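Local atomic coordinates of ribokinase (Staphylococcus aureus, PDB entry 3RY7), a protein that catalyses the ATP- and magnesium-dependent phosphorylation of D-ribose at O-5, feeding nucleotide, histidine and tryptophan synthesis or the pentose phosphate pathway. Residues T58-I63 with D129-A134; V143-I148 with N174-L179; Q202-N207 with S236-A241. All coordinates share one frame; numbering follows the deposited sequence. Where two conformers were deposited one is given.

Contact 1: T58-I63 with D129-A134; sequences TFITKI and DAIINA
Thr58 and Ala130 mark the point where a strand and the short helix 128-132 run closest, their CA atoms 7.0 Å apart. From there the two backbones diverge, so that nothing beyond Ile60 on the strand takes part.

Helix-on-sheet packing of this kind depends on alternate strand residues presenting their side chains to the same face, and here Thr58 and Ile60 do so. Thr58 contributes its methyl: with CG2 anti to the backbone N and OG1 anti to the carbonyl carbon, beside that N (chi1 -59°), the apolar branch is the one that meets the helix, and CG2 lies 3.9 Å from Ala130 CB. Ala130 has only its CB to offer here, where the two backbones are at their closest. Two residues on along the strand and one along the helix, two long isoleucine branches bridge a wider separation. Ile60 CD1 meets Ile131 CD1 at 4.2 Å, methyl against methyl, the two side chains crossing at roughly a right angle. The CB of Ile131 is not aimed at the strand; its extended CG1-CD1 arm (chi2 164°) closes the distance. The interaction is wholly apolar and modest, burying 122 Å² in all.

The helix stops directly afterwards. Asn133 is the first residue to leave helical geometry, and Ala134 N still bonds to Ile131 O at 2.9 Å.

Strand 56-64 lies in the large sheet between strands 87-89 and 4-8, and Ile60 also touches Val6 and Leu8 of the latter. Phe59 turns to the other face, where its ring meets that of Phe76 on helix 70-78. Ile131 in turn packs on Ala151, Ile154 and Ala155, so helix 128-132 touches both the sheet, through Ile60, and helix 145-157.

Contact 2: V143-I148 with N174-L179; sequences VPIPAI and NELLSL
Leu176 meets Ile145 and Ile148 with its two methyls divided between them. CD1 lies 3.9 Å from Ile148 CG2, and CD2 stands 4.3 Å from Ile145 CG2, a looser approach. Both isoleucines thus offer the short CG2 branch. A chi1 of 174° turns CG of Leu176 away from its own backbone N and holds the fork out toward the longer helix, while the nearest backbones, at Ile145 and Leu176, stay 7.6 Å apart between CA atoms. Leu176 also touches Ile149 and Phe152 of helix 145-157 directly. Ile145 and Ile148 are three residues apart, nearly one helical turn, and a leucine resting among positions spaced in this way resembles a single knob in a hole.

In the next shell, Ile145 packs on Pro173, just ahead of helix 174-177. The Ile148 side chain is about 8 Å from that of Glu142, a probable substrate-binding residue close by in the sequence.

Further out, backbone bonds fix each partner. Pro144 occupies the N-cap position of helix 145-157, and its O receives Ile148 N at 3.2 Å. The short helix is closed by Ser178 N to Asn174 O at 2.9 Å and by Leu179 N to Leu176 O at 2.8 Å, with a weak bond from Ser178 OG to Asn174 O added.

Being purely apolar, the contact rests on shape and burial rather than direction.

Contact 3: Q202-N207 with S236-A241; sequences QSMKDN and SQHIEA
Met204 and His238 form a small sulfur-aromatic and methyl contact between a helix and the outermost strand, within this chain, of the large sheet, near the likely ATP site. It is a worked example of how a long, flexible methionine side chain spans the separation between helix and strand: the CA atoms of the two residues are 9.3 Å apart, yet the side chains touch.

The contact is made by the terminal methyl. Met204 CE lies 3.7 Å from His238 CD2, approaching the imidazole obliquely. The sulfur stands further back, with SD 5.4 Å from the ring centroid and 63° off the ring normal, so it does not sit squarely over the ring. A bend at the last torsion of Met204 (chi3 -47°) swings CE out of the line of the chain and toward the histidine. On the strand side, a chi1 of 178° carries the imidazole out to the methyl.

A second touch, at the more exposed end, is much looser: Lys205 CG comes within 4.5 Å of Ser236 OG. The polar partner of that hydroxyl is the OH of Tyr229, to which it is hydrogen-bonded.

Tyr229 belongs to strand 228-231, the antiparallel neighbour of 236-239, and it also touches Met204 and Lys205, so helix 201-213 lies across both strands of the hairpin. His238 packs beside Leu223, a probable ATP-binding residue. Gln237, whose side chain leaves the strand away from helix 201-213, instead reaches Ala272 of helix 271-283, so the edge strand is flanked by a different helix on each face.

In the fold
The three contacts follow one another along the chain, each closing before the next opens, and none touches another. Contacts 1 and 2 have centres about 16 Å apart and share helix 145-157: contact 2 uses its first turn, while the helix of contact 1 leans on residues further along it. Contacts 1 and 3 both reach the nine-stranded sheet, toward its two ends, about 32 Å apart between centres; contact 2 joins two helices, about 25 Å between centres from contact 3. They pack helices against the sheet and one another within one alpha/beta domain of the PfkB fold, from strand 56-64, next to one edge of the sheet, to the hairpin beside the probable ATP site.

Contact 1: T58-I63 with D129-A134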
loop_
_atom_site.group_PDB
_atom_site.type_symbol
_atom_site.label_atom_id
_atom_site.label_comp_id
_atom_site.label_asym_id
_atom_site.label_seq_id
_atom_site.Cartn_x
_atom_site.Cartn_y
_atom_site.Cartn_z
ATOM N N THR A 58 19.444 -15.741 -9.133
ATOM C CA THR A 58 20.755 -15.265 -8.728
ATOM C C THR A 58 20.894 -13.856 -9.286
ATOM O O THR A 58 20.503 -13.595 -10.428
ATOM C CB THR A 58 21.858 -16.161 -9.304
ATOM O OG1 THR A 58 21.655 -17.502 -8.849
ATOM C CG2 THR A 58 23.235 -15.687 -8.875
ATOM N N PHE A 59 21.413 -12.936 -8.477
ATOM C CA PHE A 59 21.503 -11.527 -8.866
ATOM C C PHE A 59 22.951 -11.071 -8.820
ATOM O O PHE A 59 23.593 -11.129 -7.775
ATOM C CB PHE A 59 20.643 -10.660 -7.938
ATOM C CG PHE A 59 20.562 -9.208 -8.333
ATOM C CD1 PHE A 59 20.699 -8.815 -9.654
ATOM C CD2 PHE A 59 20.322 -8.230 -7.379
ATOM C CE1 PHE A 59 20.605 -7.473 -10.015
ATOM C CE2 PHE A 59 20.228 -6.897 -7.734
ATOM C CZ PHE A 59 20.368 -6.513 -9.047
ATOM N N ILE A 60 23.463 -10.654 -9.971
ATOM C CA ILE A 60 24.800 -10.113 -10.081
ATOM C C ILE A 60 24.652 -8.609 -10.105
ATOM O O ILE A 60 24.105 -8.039 -11.047
ATOM C CB ILE A 60 25.507 -10.568 -11.366
ATOM C CG1 ILE A 60 25.600 -12.095 -11.446
ATOM C CG2 ILE A 60 26.886 -9.990 -11.434
ATOM C CD1 ILE A 60 26.116 -12.592 -12.808
ATOM N N THR A 61 25.114 -7.956 -9.048
ATOM C CA THR A 61 24.929 -6.526 -8.953
ATOM C C THR A 61 26.130 -5.977 -8.205
ATOM O O THR A 61 26.828 -6.721 -7.516
ATOM C CB THR A 61 23.590 -6.200 -8.240
ATOM O OG1 THR A 61 23.286 -4.808 -8.383
ATOM C CG2 THR A 61 23.657 -6.573 -6.773
ATOM N N LYS A 62 26.406 -4.696 -8.378
ATOM C CA LYS A 62 27.562 -4.084 -7.745
ATOM C C LYS A 62 27.148 -2.861 -6.940
ATOM O O LYS A 62 26.680 -1.868 -7.494
ATOM C CB LYS A 62 28.604 -3.695 -8.791
ATOM C CG LYS A 62 29.993 -3.411 -8.219
ATOM C CD LYS A 62 30.969 -3.087 -9.348
ATOM C CE LYS A 62 32.432 -3.058 -8.885
ATOM N NZ LYS A 62 33.343 -2.706 -10.047
ATOM N N ILE A 63 27.329 -2.952 -5.628
ATOM C CA ILE A 63 27.079 -1.833 -4.736
ATOM C C ILE A 63 28.378 -1.332 -4.126
ATOM O O ILE A 63 29.465 -1.876 -4.379
ATOM C CB ILE A 63 26.157 -2.231 -3.600
ATOM C CG1 ILE A 63 26.782 -3.370 -2.790
ATOM C CG2 ILE A 63 24.791 -2.641 -4.162
ATOM C CD1 ILE A 63 25.840 -3.952 -1.740
ATOM N N ASP A 129 29.840 -19.022 -13.106
ATOM C CA ASP A 129 29.184 -20.263 -12.725
ATOM C C ASP A 129 27.673 -20.127 -12.733
ATOM O O ASP A 129 26.959 -21.022 -13.185
ATOM C CB ASP A 129 29.652 -20.716 -11.349
ATOM C CG ASP A 129 30.750 -21.744 -11.428
ATOM O OD1 ASP A 129 30.421 -22.950 -11.497
ATOM O OD2 ASP A 129 31.931 -21.345 -11.428
ATOM N N ALA A 130 27.198 -18.998 -12.220
ATOM C CA ALA A 130 25.772 -18.703 -12.176
ATOM C C ALA A 130 25.164 -18.659 -13.581
ATOM O O ALA A 130 24.110 -19.244 -13.838
ATOM C CB ALA A 130 25.542 -17.381 -11.457
ATOM N N ILE A 131 25.843 -17.964 -14.487
ATOM C CA ILE A 131 25.373 -17.824 -15.856
ATOM C C ILE A 131 25.308 -19.168 -16.595
ATOM O O ILE A 131 24.280 -19.523 -17.171
ATOM C CB ILE A 131 26.238 -16.833 -16.621
ATOM C CG1 ILE A 131 26.074 -15.435 -16.005
ATOM C CG2 ILE A 131 25.880 -16.850 -18.098
ATOM C CD1 ILE A 131 27.142 -14.437 -16.397
ATOM N N ILE A 132 26.394 -19.929 -16.553
ATOM C CA ILE A 132 26.460 -21.174 -17.298
ATOM C C ILE A 132 25.306 -22.123 -16.983
ATOM O O ILE A 132 24.782 -22.801 -17.869
ATOM C CB ILE A 132 27.810 -21.866 -17.094
ATOM C CG1 ILE A 132 28.903 -21.035 -17.768
ATOM C CG2 ILE A 132 27.774 -23.291 -17.643
ATOM C CD1 ILE A 132 30.277 -21.618 -17.633
ATOM N N ASN A 133 24.883 -22.149 -15.730
ATOM C CA ASN A 133 23.843 -23.090 -15.331
ATOM C C ASN A 133 22.435 -22.510 -15.359
ATOM O O ASN A 133 21.484 -23.145 -14.900
ATOM C CB ASN A 133 24.181 -23.727 -13.980
ATOM C CG ASN A 133 25.466 -24.551 -14.040
ATOM O OD1 ASN A 133 25.664 -25.347 -14.964
ATOM N ND2 ASN A 133 26.350 -24.350 -13.065
ATOM N N ALA A 134 22.304 -21.319 -15.930
ATOM C CA ALA A 134 21.008 -20.649 -16.016
ATOM C C ALA A 134 20.213 -21.042 -17.270
ATOM O O ALA A 134 20.789 -21.447 -18.280
ATOM C CB ALA A 134 21.194 -19.133 -15.981
#

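Contact 2: V143-I148 with N174-L179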
loop_
_atom_site.group_PDB
_atom_site.type_symbol
_atom_site.label_atom_id
_atom_site.label_comp_id
_atom_site.label_asym_id
_atom_site.label_seq_id
_atom_site.Cartn_x
_atom_site.Cartn_y
_atom_site.Cartn_z
ATOM N N VAL A 143 23.656 -0.705 -15.945
ATOM C CA VAL A 143 24.958 -1.313 -15.736
ATOM C C VAL A 143 25.711 -1.154 -17.082
ATOM O O VAL A 143 25.074 -0.922 -18.121
ATOM C CB VAL A 143 24.732 -2.782 -15.284
ATOM C CG1 VAL A 143 25.431 -3.756 -16.171
ATOM C CG2 VAL A 143 25.054 -2.986 -13.802
ATOM N N PRO A 144 27.059 -1.215 -17.076
ATOM C CA PRO A 144 27.719 -0.811 -18.324
ATOM C C PRO A 144 27.607 -1.864 -19.432
ATOM O O PRO A 144 27.593 -3.066 -19.182
ATOM C CB PRO A 144 29.190 -0.612 -17.914
ATOM C CG PRO A 144 29.165 -0.519 -16.402
ATOM C CD PRO A 144 28.019 -1.389 -15.971
ATOM N N ILE A 145 27.501 -1.381 -20.655
ATOM C CA ILE A 145 27.398 -2.248 -21.824
ATOM C C ILE A 145 28.494 -3.336 -21.921
ATOM O O ILE A 145 28.172 -4.497 -22.169
ATOM C CB ILE A 145 27.273 -1.402 -23.111
ATOM C CG1 ILE A 145 25.840 -0.855 -23.211
ATOM C CG2 ILE A 145 27.658 -2.222 -24.366
ATOM C CD1 ILE A 145 25.692 0.305 -24.163
ATOM N N PRO A 146 29.784 -2.974 -21.697
ATOM C CA PRO A 146 30.826 -4.020 -21.771
ATOM C C PRO A 146 30.607 -5.138 -20.735
ATOM O O PRO A 146 30.918 -6.292 -21.013
ATOM C CB PRO A 146 32.140 -3.258 -21.513
ATOM C CG PRO A 146 31.832 -1.828 -21.863
ATOM C CD PRO A 146 30.358 -1.633 -21.482
ATOM N N ALA A 147 30.045 -4.821 -19.574
ATOM C CA ALA A 147 29.704 -5.883 -18.639
ATOM C C ALA A 147 28.594 -6.783 -19.191
ATOM O O ALA A 147 28.624 -8.006 -19.005
ATOM C CB ALA A 147 29.287 -5.314 -17.273
ATOM N N ILE A 148 27.599 -6.169 -19.826
ATOM C CA ILE A 148 26.484 -6.934 -20.369
ATOM C C ILE A 148 26.964 -7.825 -21.536
ATOM O O ILE A 148 26.605 -8.996 -21.618
ATOM C CB ILE A 148 25.324 -6.023 -20.825
ATOM C CG1 ILE A 148 24.759 -5.197 -19.647
ATOM C CG2 ILE A 148 24.198 -6.877 -21.442
ATOM C CD1 ILE A 148 23.807 -4.127 -20.087
ATOM N N ASN A 174 26.853 -3.213 -32.148
ATOM C CA ASN A 174 26.517 -4.488 -32.764
ATOM C C ASN A 174 27.050 -5.641 -31.938
ATOM O O ASN A 174 26.425 -6.704 -31.860
ATOM C CB ASN A 174 27.070 -4.555 -34.190
ATOM C CG ASN A 174 26.488 -3.481 -35.086
ATOM O OD1 ASN A 174 25.397 -2.967 -34.820
ATOM N ND2 ASN A 174 27.211 -3.132 -36.154
ATOM N N GLU A 175 28.209 -5.418 -31.318
ATOM C CA GLU A 175 28.811 -6.413 -30.445
ATOM C C GLU A 175 27.809 -6.916 -29.389
ATOM O O GLU A 175 27.882 -8.066 -28.948
ATOM C CB GLU A 175 30.069 -5.831 -29.796
ATOM C CG GLU A 175 30.940 -6.836 -29.057
ATOM C CD GLU A 175 32.202 -6.186 -28.484
ATOM O OE1 GLU A 175 32.568 -6.488 -27.320
ATOM O OE2 GLU A 175 32.822 -5.358 -29.200
ATOM N N LEU A 176 26.870 -6.056 -28.991
ATOM C CA LEU A 176 25.852 -6.447 -28.020
ATOM C C LEU A 176 24.590 -6.916 -28.732
ATOM O O LEU A 176 24.003 -7.932 -28.373
ATOM C CB LEU A 176 25.514 -5.296 -27.051
ATOM C CG LEU A 176 24.344 -5.601 -26.085
ATOM C CD1 LEU A 176 24.569 -6.884 -25.299
ATOM C CD2 LEU A 176 24.054 -4.449 -25.137
ATOM N N LEU A 177 24.167 -6.146 -29.728
ATOM C CA LEU A 177 22.921 -6.441 -30.431
ATOM C C LEU A 177 22.908 -7.874 -30.908
ATOM O O LEU A 177 21.878 -8.546 -30.861
ATOM C CB LEU A 177 22.726 -5.492 -31.614
ATOM C CG LEU A 177 22.430 -4.064 -31.157
ATOM C CD1 LEU A 177 22.456 -3.096 -32.337
ATOM C CD2 LEU A 177 21.099 -4.029 -30.418
ATOM N N SER A 178 24.069 -8.347 -31.339
ATOM C CA SER A 178 24.170 -9.666 -31.956
ATOM C C SER A 178 24.199 -10.786 -30.927
ATOM O O SER A 178 24.284 -11.957 -31.292
ATOM C CB SER A 178 25.436 -9.739 -32.810
ATOM O OG SER A 178 26.575 -9.875 -31.978
ATOM N N LEU A 179 24.147 -10.427 -29.645
ATOM C CA LEU A 179 24.178 -11.416 -28.576
ATOM C C LEU A 179 22.812 -11.596 -27.916
ATOM O O LEU A 179 22.648 -12.445 -27.037
ATOM C CB LEU A 179 25.206 -11.006 -27.510
ATOM C CG LEU A 179 26.659 -10.829 -27.971
ATOM C CD1 LEU A 179 27.592 -10.444 -26.788
ATOM C CD2 LEU A 179 27.131 -12.107 -28.649
#

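Contact 3: Q202-N207 with S236-A241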
loop_
_atom_site.group_PDB
_atom_site.type_symbol
_atom_site.label_atom_id
_atom_site.label_comp_id
_atom_site.label_asym_id
_atom_site.label_seq_id
_atom_site.Cartn_x
_atom_site.Cartn_y
_atom_site.Cartn_z
ATOM N N GLN A 202 1.373 -1.536 -37.853
ATOM C CA GLN A 202 2.333 -1.627 -38.957
ATOM C C GLN A 202 3.745 -1.188 -38.543
ATOM O O GLN A 202 4.742 -1.760 -39.004
ATOM C CB GLN A 202 1.862 -0.800 -40.160
ATOM C CG GLN A 202 2.810 -0.836 -41.371
ATOM C CD GLN A 202 2.894 -2.218 -42.035
ATOM O OE1 GLN A 202 1.907 -2.969 -42.088
ATOM N NE2 GLN A 202 4.077 -2.553 -42.543
ATOM N N SER A 203 3.819 -0.166 -37.686
ATOM C CA SER A 203 5.094 0.330 -37.171
ATOM C C SER A 203 5.705 -0.693 -36.208
ATOM O O SER A 203 6.919 -0.794 -36.077
ATOM C CB SER A 203 4.897 1.672 -36.461
ATOM O OG SER A 203 4.104 1.506 -35.298
ATOM N N MET A 204 4.844 -1.443 -35.533
ATOM C CA MET A 204 5.280 -2.510 -34.656
ATOM C C MET A 204 5.872 -3.647 -35.480
ATOM O O MET A 204 6.935 -4.180 -35.151
ATOM C CB MET A 204 4.110 -2.997 -33.811
ATOM C CG MET A 204 3.345 -1.832 -33.194
ATOM S SD MET A 204 2.166 -2.271 -31.920
ATOM C CE MET A 204 1.287 -3.653 -32.642
ATOM N N LYS A 205 5.219 -4.007 -36.562
ATOM C CA LYS A 205 5.758 -4.962 -37.488
ATOM C C LYS A 205 7.085 -4.466 -38.015
ATOM O O LYS A 205 8.010 -5.205 -38.102
ATOM C CB LYS A 205 4.831 -5.115 -38.668
ATOM C CG LYS A 205 3.750 -6.101 -38.513
ATOM C CD LYS A 205 2.846 -6.099 -39.774
ATOM C CE LYS A 205 1.439 -6.650 -39.519
ATOM N NZ LYS A 205 0.466 -6.246 -40.566
ATOM N N ASP A 206 7.149 -3.208 -38.387
ATOM C CA ASP A 206 8.384 -2.644 -38.936
ATOM C C ASP A 206 9.534 -2.681 -37.922
ATOM O O ASP A 206 10.679 -2.961 -38.273
ATOM C CB ASP A 206 8.155 -1.207 -39.417
ATOM C CG ASP A 206 7.175 -1.123 -40.585
ATOM O OD1 ASP A 206 7.056 -2.115 -41.345
ATOM O OD2 ASP A 206 6.528 -0.061 -40.738
ATOM N N ASN A 207 9.218 -2.372 -36.666
ATOM C CA ASN A 207 10.176 -2.479 -35.560
ATOM C C ASN A 207 10.665 -3.909 -35.366
ATOM O O ASN A 207 11.866 -4.179 -35.448
ATOM C CB ASN A 207 9.562 -1.927 -34.257
ATOM C CG ASN A 207 9.869 -0.461 -34.057
ATOM O OD1 ASN A 207 9.117 0.418 -34.489
ATOM N ND2 ASN A 207 10.999 -0.188 -33.436
ATOM N N SER A 236 3.291 -13.087 -34.636
ATOM C CA SER A 236 3.076 -11.650 -34.527
ATOM C C SER A 236 1.744 -11.468 -33.834
ATOM O O SER A 236 0.703 -11.854 -34.371
ATOM C CB SER A 236 3.066 -10.970 -35.897
ATOM O OG SER A 236 3.031 -9.552 -35.769
ATOM N N GLN A 237 1.784 -10.906 -32.632
ATOM C CA GLN A 237 0.586 -10.771 -31.818
ATOM C C GLN A 237 0.609 -9.498 -30.972
ATOM O O GLN A 237 1.662 -9.042 -30.521
ATOM C CB GLN A 237 0.399 -12.017 -30.954
ATOM C CG GLN A 237 -0.944 -12.124 -30.254
ATOM C CD GLN A 237 -1.162 -13.510 -29.669
ATOM O OE1 GLN A 237 -0.520 -14.473 -30.094
ATOM N NE2 GLN A 237 -2.062 -13.619 -28.686
ATOM N N HIS A 238 -0.566 -8.909 -30.799
ATOM C CA HIS A 238 -0.749 -7.761 -29.926
ATOM C C HIS A 238 -1.667 -8.224 -28.787
ATOM O O HIS A 238 -2.783 -8.688 -29.026
ATOM C CB HIS A 238 -1.366 -6.612 -30.723
ATOM C CG HIS A 238 -1.651 -5.379 -29.917
ATOM N ND1 HIS A 238 -2.252 -5.417 -28.675
ATOM C CD2 HIS A 238 -1.456 -4.068 -30.200
ATOM C CE1 HIS A 238 -2.390 -4.184 -28.218
ATOM N NE2 HIS A 238 -1.920 -3.347 -29.126
ATOM N N ILE A 239 -1.180 -8.146 -27.551
ATOM C CA ILE A 239 -1.917 -8.622 -26.384
ATOM C C ILE A 239 -2.304 -7.486 -25.437
ATOM O O ILE A 239 -1.461 -6.656 -25.099
ATOM C CB ILE A 239 -1.091 -9.646 -25.590
ATOM C CG1 ILE A 239 -0.712 -10.826 -26.478
ATOM C CG2 ILE A 239 -1.846 -10.114 -24.353
ATOM C CD1 ILE A 239 -0.678 -12.144 -25.751
ATOM N N GLU A 240 -3.560 -7.466 -25.007
ATOM C CA GLU A 240 -4.073 -6.430 -24.126
ATOM C C GLU A 240 -3.553 -6.542 -22.699
ATOM O O GLU A 240 -3.339 -7.645 -22.166
ATOM C CB GLU A 240 -5.606 -6.448 -24.124
ATOM C CG GLU A 240 -6.225 -6.039 -25.452
ATOM C CD GLU A 240 -5.813 -4.639 -25.863
ATOM O OE1 GLU A 240 -5.849 -3.736 -25.000
ATOM O OE2 GLU A 240 -5.447 -4.438 -27.044
ATOM N N ALA A 241 -3.372 -5.376 -22.089
ATOM C CA ALA A 241 -2.923 -5.268 -20.705
ATOM C C ALA A 241 -4.084 -5.343 -19.710
ATOM O O ALA A 241 -5.254 -5.375 -20.096
ATOM C CB ALA A 241 -2.143 -3.962 -20.513
#